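Protein STI-1 (Caenorhabditis elegans, PDB 4GCN) acts as an Hsp70/Hsp90-organizing co-chaperone that binds both chaperones, inhibits the ATPase of Hsp90, and promotes thermotolerance and longevity. Local coordinates at residues A8-Y19 with T43-E54. Numbering follows the deposited sequence.
Sequences AIAEKDLGNAAY and TFYNNKAAVYFE
The side-chain oxygen OD1 of Asn47 is gripped twice: by Asn16, whose ND2 donates to it over 3.2 Å, and by a water that donates a hydrogen bond to it and a weak one to Asn16 OD1. The Asn16 N-H runs fairly straight (156°) and keeps OD1 close to its own amide plane, yet it reaches the acceptor from above the carbonyl plane of Asn47, the two amides being steeply turned against each other. Asn16 ND2 also bonds to Tyr31 OH on helix 24-37, which ties the amide to a third helix. Towards the N-terminal ends the contact turns apolar. The Phe44 ring meets Ala8 through CZ, 3.6 Å from CB, while Lys12 crosses it at about a right angle, its CB 3.7 Å from Phe44 CE1 and its CD at the ring edge. With CG anti to the backbone N (chi1 178°), the Lys12 stem reaches both the Phe44 ring and Asn47 OD1, and its bent end carries NZ back to a salt bridge with Asp13. Ala34 and Ile35 of helix 24-37 also touch Phe44, and a serine in its place would probably open a gap among Ala8, the Lys12 stem and that helix. At the other end, Tyr19 CD1 rests 3.7 Å from Val51 CG2. In the Glu54 conformer given, a water links Tyr19 O to OE1, while OE2 pairs with Lys22. Segments 8-19 and 43-54 run nearly parallel (16°), their axes approaching to 11.1 Å, as first helices of successive TPR repeats do, here the predicted first and second of this N-terminal domain. Such helices line the concave, peptide-binding face of TPR domains, so this part-apolar, part-hydrated join probably fixes the spacing of two of them, consistent with chaperone binding.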
ATOM      1  N   ALA A   8       1.161   5.274  17.539  1.00 30.34           N
ATOM      2  CA  ALA A   8       1.482   4.881  16.196  1.00 29.16           C
ATOM      3  C   ALA A   8       0.891   5.839  15.183  1.00 27.64           C
ATOM      4  O   ALA A   8       1.550   6.207  14.199  1.00 27.73           O
ATOM      5  CB  ALA A   8       1.013   3.452  15.926  1.00 28.96           C
ATOM      6  N   ILE A   9      -0.362   6.189  15.381  1.00 28.37           N
ATOM      7  CA  ILE A   9      -1.010   7.128  14.492  1.00 28.82           C
ATOM      8  C   ILE A   9      -0.263   8.475  14.459  1.00 28.49           C
ATOM      9  O   ILE A   9      -0.222   9.110  13.447  1.00 28.53           O
ATOM     10  CB  ILE A   9      -2.500   7.275  14.897  1.00 29.58           C
ATOM     11  CG1 ILE A   9      -3.253   6.006  14.518  1.00 30.14           C
ATOM     12  CG2 ILE A   9      -3.132   8.467  14.202  1.00 30.89           C
ATOM     13  CD1 ILE A   9      -4.721   5.999  14.893  1.00 33.98           C
ATOM     14  N   ALA A  10       0.228   8.951  15.611  1.00 29.73           N
ATOM     15  CA  ALA A  10       0.915  10.214  15.703  1.00 29.96           C
ATOM     16  C   ALA A  10       2.201  10.126  14.853  1.00 29.70           C
ATOM     17  O   ALA A  10       2.512  11.039  14.116  1.00 30.91           O
ATOM     18  CB  ALA A  10       1.234  10.577  17.180  1.00 30.51           C
ATOM     19  N   GLU A  11       2.926   9.029  14.933  1.00 29.59           N
ATOM     20  CA  GLU A  11       4.056   8.823  14.040  1.00 31.13           C
ATOM     21  C   GLU A  11       3.686   8.809  12.542  1.00 29.51           C
ATOM     22  O   GLU A  11       4.393   9.393  11.726  1.00 30.12           O
ATOM     23  CB  GLU A  11       4.806   7.543  14.398  1.00 30.51           C
ATOM     24  CG  GLU A  11       5.737   7.686  15.613  1.00 33.02           C
ATOM     25  CD  GLU A  11       6.950   8.592  15.329  1.00 34.55           C
ATOM     26  OE1 GLU A  11       7.358   8.830  14.175  1.00 35.47           O
ATOM     27  OE2 GLU A  11       7.500   9.095  16.276  1.00 37.53           O
ATOM     28  N   LYS A  12       2.550   8.203  12.208  1.00 27.54           N
ATOM     29  CA  LYS A  12       2.066   8.201  10.835  1.00 27.34           C
ATOM     30  C   LYS A  12       1.854   9.637  10.346  1.00 28.01           C
ATOM     31  O   LYS A  12       2.171   9.962   9.205  1.00 27.95           O
ATOM     32  CB  LYS A  12       0.749   7.407  10.738  1.00 31.23           C
ATOM     33  CG  LYS A  12       0.099   7.372   9.355  1.00 30.52           C
ATOM     34  CD  LYS A  12      -1.398   7.213   9.451  1.00 36.29           C
ATOM     35  CE  LYS A  12      -1.979   8.488  10.004  1.00 38.15           C
ATOM     36  NZ  LYS A  12      -3.378   8.567   9.652  1.00 38.81           N
ATOM     37  N   ASP A  13       1.287  10.450  11.198  1.00 29.73           N
ATOM     38  CA  ASP A  13       0.997  11.843  10.838  1.00 30.74           C
ATOM     39  C   ASP A  13       2.320  12.594  10.576  1.00 29.51           C
ATOM     40  O   ASP A  13       2.431  13.424   9.647  1.00 29.12           O
ATOM     41  CB  ASP A  13       0.120  12.485  11.903  1.00 32.19           C
ATOM     42  CG  ASP A  13      -1.307  11.977  11.864  1.00 34.53           C
ATOM     43  OD1 ASP A  13      -1.713  11.313  10.881  1.00 35.92           O
ATOM     44  OD2 ASP A  13      -2.027  12.223  12.823  1.00 38.02           O
ATOM     45  N   LEU A  14       3.348  12.275  11.359  1.00 31.49           N
ATOM     46  CA  LEU A  14       4.674  12.849  11.140  1.00 31.35           C
ATOM     47  C   LEU A  14       5.250  12.329   9.823  1.00 30.97           C
ATOM     48  O   LEU A  14       5.904  13.059   9.041  1.00 28.83           O
ATOM     49  CB  LEU A  14       5.639  12.510  12.309  1.00 31.88           C
ATOM     50  CG  LEU A  14       5.247  13.075  13.695  1.00 32.12           C
ATOM     51  CD1 LEU A  14       6.306  12.763  14.749  1.00 32.49           C
ATOM     52  CD2 LEU A  14       5.042  14.577  13.654  1.00 32.41           C
ATOM     53  N   GLY A  15       5.102  11.047   9.589  1.00 29.07           N
ATOM     54  CA  GLY A  15       5.486  10.496   8.269  1.00 29.36           C
ATOM     55  C   GLY A  15       4.805  11.186   7.063  1.00 28.32           C
ATOM     56  O   GLY A  15       5.470  11.456   6.026  1.00 26.53           O
ATOM     57  N   ASN A  16       3.488  11.458   7.175  1.00 27.90           N
ATOM     58  CA  ASN A  16       2.727  12.104   6.120  1.00 28.54           C
ATOM     59  C   ASN A  16       3.279  13.493   5.898  1.00 28.74           C
ATOM     60  O   ASN A  16       3.368  13.932   4.796  1.00 30.91           O
ATOM     61  CB  ASN A  16       1.235  12.237   6.450  1.00 29.67           C
ATOM     62  CG  ASN A  16       0.451  10.913   6.493  1.00 30.70           C
ATOM     63  OD1 ASN A  16      -0.729  10.925   6.930  1.00 35.38           O
ATOM     64  ND2 ASN A  16       1.039   9.793   6.119  1.00 26.55           N
ATOM     65  N   ALA A  17       3.655  14.200   6.948  1.00 29.65           N
ATOM     66  CA  ALA A  17       4.169  15.569   6.773  1.00 33.25           C
ATOM     67  C   ALA A  17       5.520  15.585   6.007  1.00 30.82           C
ATOM     68  O   ALA A  17       5.752  16.464   5.190  1.00 33.46           O
ATOM     69  CB  ALA A  17       4.265  16.336   8.122  1.00 31.86           C
ATOM     70  N   ALA A  18       6.395  14.614   6.286  1.00 30.30           N
ATOM     71  CA  ALA A  18       7.625  14.442   5.515  1.00 29.38           C
ATOM     72  C   ALA A  18       7.280  14.037   4.062  1.00 28.65           C
ATOM     73  O   ALA A  18       7.875  14.513   3.114  1.00 27.85           O
ATOM     74  CB  ALA A  18       8.511  13.389   6.157  1.00 30.31           C
ATOM     75  N   TYR A  19       6.344  13.107   3.919  1.00 28.61           N
ATOM     76  CA  TYR A  19       5.972  12.593   2.620  1.00 30.12           C
ATOM     77  C   TYR A  19       5.466  13.688   1.737  1.00 30.73           C
ATOM     78  O   TYR A  19       5.842  13.743   0.571  1.00 33.02           O
ATOM     79  CB  TYR A  19       4.915  11.516   2.739  1.00 29.71           C
ATOM     80  CG  TYR A  19       4.385  10.964   1.421  1.00 32.04           C
ATOM     81  CD1 TYR A  19       5.234  10.403   0.473  1.00 39.49           C
ATOM     82  CD2 TYR A  19       3.020  10.963   1.142  1.00 37.35           C
ATOM     83  CE1 TYR A  19       4.747   9.865  -0.727  1.00 39.60           C
ATOM     84  CE2 TYR A  19       2.536  10.398  -0.045  1.00 44.88           C
ATOM     85  CZ  TYR A  19       3.407   9.873  -0.967  1.00 39.16           C
ATOM     86  OH  TYR A  19       2.934   9.383  -2.136  1.00 44.23           O
ATOM     87  N   THR A  43      -2.853   0.846   7.389  1.00 26.47           N
ATOM     88  CA  THR A  43      -2.560   2.171   6.837  1.00 25.50           C
ATOM     89  C   THR A  43      -1.036   2.397   6.738  1.00 26.50           C
ATOM     90  O   THR A  43      -0.564   2.985   5.779  1.00 28.64           O
ATOM     91  CB  THR A  43      -3.117   3.274   7.738  1.00 28.96           C
ATOM     92  OG1 THR A  43      -4.521   3.091   7.881  1.00 31.41           O
ATOM     93  CG2 THR A  43      -2.859   4.661   7.161  1.00 32.34           C
ATOM     94  N   PHE A  44      -0.281   1.873   7.691  1.00 25.76           N
ATOM     95  CA  PHE A  44       1.183   2.172   7.711  1.00 25.45           C
ATOM     96  C   PHE A  44       1.890   1.479   6.560  1.00 24.52           C
ATOM     97  O   PHE A  44       2.887   2.005   6.008  1.00 23.45           O
ATOM     98  CB  PHE A  44       1.832   1.794   9.039  1.00 25.51           C
ATOM     99  CG  PHE A  44       1.144   2.325  10.264  1.00 24.38           C
ATOM    100  CD1 PHE A  44       0.374   3.506  10.239  1.00 24.94           C
ATOM    101  CD2 PHE A  44       1.252   1.633  11.469  1.00 27.03           C
ATOM    102  CE1 PHE A  44      -0.273   3.949  11.379  1.00 26.75           C
ATOM    103  CE2 PHE A  44       0.630   2.074  12.594  1.00 26.68           C
ATOM    104  CZ  PHE A  44      -0.163   3.213  12.558  1.00 28.43           C
ATOM    105  N   TYR A  45       1.430   0.264   6.261  1.00 24.42           N
ATOM    106  CA  TYR A  45       1.983  -0.556   5.169  1.00 23.58           C
ATOM    107  C   TYR A  45       1.642   0.006   3.806  1.00 23.98           C
ATOM    108  O   TYR A  45       2.562   0.173   2.941  1.00 25.93           O
ATOM    109  CB  TYR A  45       1.566  -2.009   5.315  1.00 24.81           C
ATOM    110  CG  TYR A  45       1.972  -2.605   6.613  1.00 24.46           C
ATOM    111  CD1 TYR A  45       3.235  -3.168   6.790  1.00 27.00           C
ATOM    112  CD2 TYR A  45       1.107  -2.661   7.669  1.00 25.67           C
ATOM    113  CE1 TYR A  45       3.604  -3.768   7.981  1.00 27.31           C
ATOM    114  CE2 TYR A  45       1.478  -3.259   8.855  1.00 27.55           C
ATOM    115  CZ  TYR A  45       2.741  -3.803   9.006  1.00 27.26           C
ATOM    116  OH  TYR A  45       3.111  -4.372  10.181  1.00 28.80           O
ATOM    117  N   ASN A  46       0.428   0.526   3.676  1.00 23.69           N
ATOM    118  CA  ASN A  46       0.041   1.182   2.467  1.00 22.57           C
ATOM    119  C   ASN A  46       0.810   2.494   2.328  1.00 25.31           C
ATOM    120  O   ASN A  46       1.203   2.819   1.213  1.00 25.55           O
ATOM    121  CB  ASN A  46      -1.468   1.476   2.354  1.00 22.87           C
ATOM    122  CG  ASN A  46      -2.328   0.237   2.028  1.00 23.65           C
ATOM    123  OD1 ASN A  46      -1.849  -0.714   1.431  1.00 25.03           O
ATOM    124  ND2 ASN A  46      -3.636   0.275   2.412  1.00 22.40           N
ATOM    125  N   ASN A  47       1.003   3.257   3.425  1.00 23.29           N
ATOM    126  CA  ASN A  47       1.700   4.552   3.279  1.00 24.42           C
ATOM    127  C   ASN A  47       3.162   4.308   2.926  1.00 23.36           C
ATOM    128  O   ASN A  47       3.702   4.971   2.092  1.00 22.67           O
ATOM    129  CB  ASN A  47       1.591   5.377   4.561  1.00 26.16           C
ATOM    130  CG  ASN A  47       0.217   5.995   4.773  1.00 30.75           C
ATOM    131  OD1 ASN A  47       0.075   6.826   5.638  1.00 39.16           O
ATOM    132  ND2 ASN A  47      -0.764   5.614   4.008  1.00 26.86           N
ATOM    133  N   LYS A  48       3.801   3.278   3.474  1.00 21.90           N
ATOM    134  CA  LYS A  48       5.164   2.963   3.096  1.00 24.13           C
ATOM    135  C   LYS A  48       5.286   2.538   1.615  1.00 25.24           C
ATOM    136  O   LYS A  48       6.206   2.954   0.929  1.00 26.35           O
ATOM    137  CB  LYS A  48       5.721   1.821   3.908  1.00 28.80           C
ATOM    138  CG  LYS A  48       6.332   2.284   5.202  1.00 31.45           C
ATOM    139  CD  LYS A  48       7.287   1.291   5.775  1.00 31.42           C
ATOM    140  CE  LYS A  48       8.569   1.026   5.007  1.00 31.30           C
ATOM    141  NZ  LYS A  48       9.814   1.759   5.392  1.00 29.16           N
ATOM    142  N   ALA A  49       4.307   1.786   1.137  1.00 22.31           N
ATOM    143  CA  ALA A  49       4.209   1.402  -0.280  1.00 21.74           C
ATOM    144  C   ALA A  49       4.139   2.595  -1.201  1.00 25.21           C
ATOM    145  O   ALA A  49       4.800   2.640  -2.223  1.00 24.25           O
ATOM    146  CB  ALA A  49       3.034   0.415  -0.485  1.00 21.46           C
ATOM    147  N   ALA A  50       3.343   3.584  -0.813  1.00 24.71           N
ATOM    148  CA  ALA A  50       3.195   4.796  -1.560  1.00 24.96           C
ATOM    149  C   ALA A  50       4.507   5.565  -1.649  1.00 24.70           C
ATOM    150  O   ALA A  50       4.856   6.099  -2.707  1.00 26.81           O
ATOM    151  CB  ALA A  50       2.123   5.645  -0.930  1.00 28.46           C
ATOM    152  N   VAL A  51       5.246   5.636  -0.560  1.00 24.29           N
ATOM    153  CA  VAL A  51       6.564   6.263  -0.587  1.00 26.95           C
ATOM    154  C   VAL A  51       7.480   5.515  -1.545  1.00 25.96           C
ATOM    155  O   VAL A  51       8.113   6.141  -2.390  1.00 23.58           O
ATOM    156  CB  VAL A  51       7.220   6.334   0.792  1.00 26.36           C
ATOM    157  CG1 VAL A  51       8.572   7.036   0.682  1.00 28.18           C
ATOM    158  CG2 VAL A  51       6.292   7.058   1.764  1.00 26.80           C
ATOM    159  N   TYR A  52       7.559   4.182  -1.409  1.00 25.12           N
ATOM    160  CA  TYR A  52       8.417   3.397  -2.286  1.00 25.35           C
ATOM    161  C   TYR A  52       8.087   3.593  -3.756  1.00 25.48           C
ATOM    162  O   TYR A  52       8.973   3.703  -4.551  1.00 25.50           O
ATOM    163  CB  TYR A  52       8.400   1.902  -1.961  1.00 23.27           C
ATOM    164  CG  TYR A  52       9.160   1.490  -0.718  1.00 27.25           C
ATOM    165  CD1 TYR A  52      10.490   1.908  -0.503  1.00 27.63           C
ATOM    166  CD2 TYR A  52       8.561   0.690   0.250  1.00 25.71           C
ATOM    167  CE1 TYR A  52      11.213   1.469   0.596  1.00 29.44           C
ATOM    168  CE2 TYR A  52       9.249   0.289   1.364  1.00 26.57           C
ATOM    169  CZ  TYR A  52      10.547   0.701   1.547  1.00 29.99           C
ATOM    170  OH  TYR A  52      11.177   0.326   2.683  1.00 29.10           O
ATOM    171  N   PHE A  53       6.817   3.692  -4.083  1.00 23.79           N
ATOM    172  CA  PHE A  53       6.394   3.874  -5.444  1.00 25.80           C
ATOM    173  C   PHE A  53       6.906   5.211  -5.989  1.00 25.09           C
ATOM    174  O   PHE A  53       7.435   5.238  -7.102  1.00 26.70           O
ATOM    175  CB  PHE A  53       4.847   3.834  -5.517  1.00 27.63           C
ATOM    176  CG  PHE A  53       4.305   3.819  -6.904  1.00 25.50           C
ATOM    177  CD1 PHE A  53       4.000   2.626  -7.504  1.00 25.07           C
ATOM    178  CD2 PHE A  53       4.095   5.000  -7.587  1.00 27.93           C
ATOM    179  CE1 PHE A  53       3.499   2.603  -8.782  1.00 28.00           C
ATOM    180  CE2 PHE A  53       3.600   5.000  -8.861  1.00 30.90           C
ATOM    181  CZ  PHE A  53       3.306   3.792  -9.461  1.00 29.42           C
ATOM    182  N   GLU A  54       6.800   6.278  -5.196  1.00 25.73           N
ATOM    183  CA  GLU A  54       7.304   7.610  -5.648  0.50 26.37           C
ATOM    184  C   GLU A  54       8.809   7.631  -5.769  1.00 28.81           C
ATOM    185  O   GLU A  54       9.303   8.360  -6.617  1.00 29.86           O
ATOM    186  CB  GLU A  54       6.805   8.825  -4.827  0.50 27.78           C
ATOM    187  CG  GLU A  54       7.004  10.158  -5.563  0.50 27.41           C
ATOM    188  CD  GLU A  54       6.183  11.337  -5.051  0.50 29.84           C
ATOM    189  OE1 GLU A  54       5.212  11.105  -4.312  0.50 28.70           O
ATOM    190  OE2 GLU A  54       6.489  12.529  -5.403  0.50 26.99           O
TER
HETATM  191  O   HOH W   1      -2.651   8.286   6.151  1.00 36.36           O
HETATM  192  O   HOH W   2       4.670  13.143  -2.159  1.00 51.45           O
HETATM  193  O   HOH W   3       2.882  11.548  -3.694  1.00 61.23           O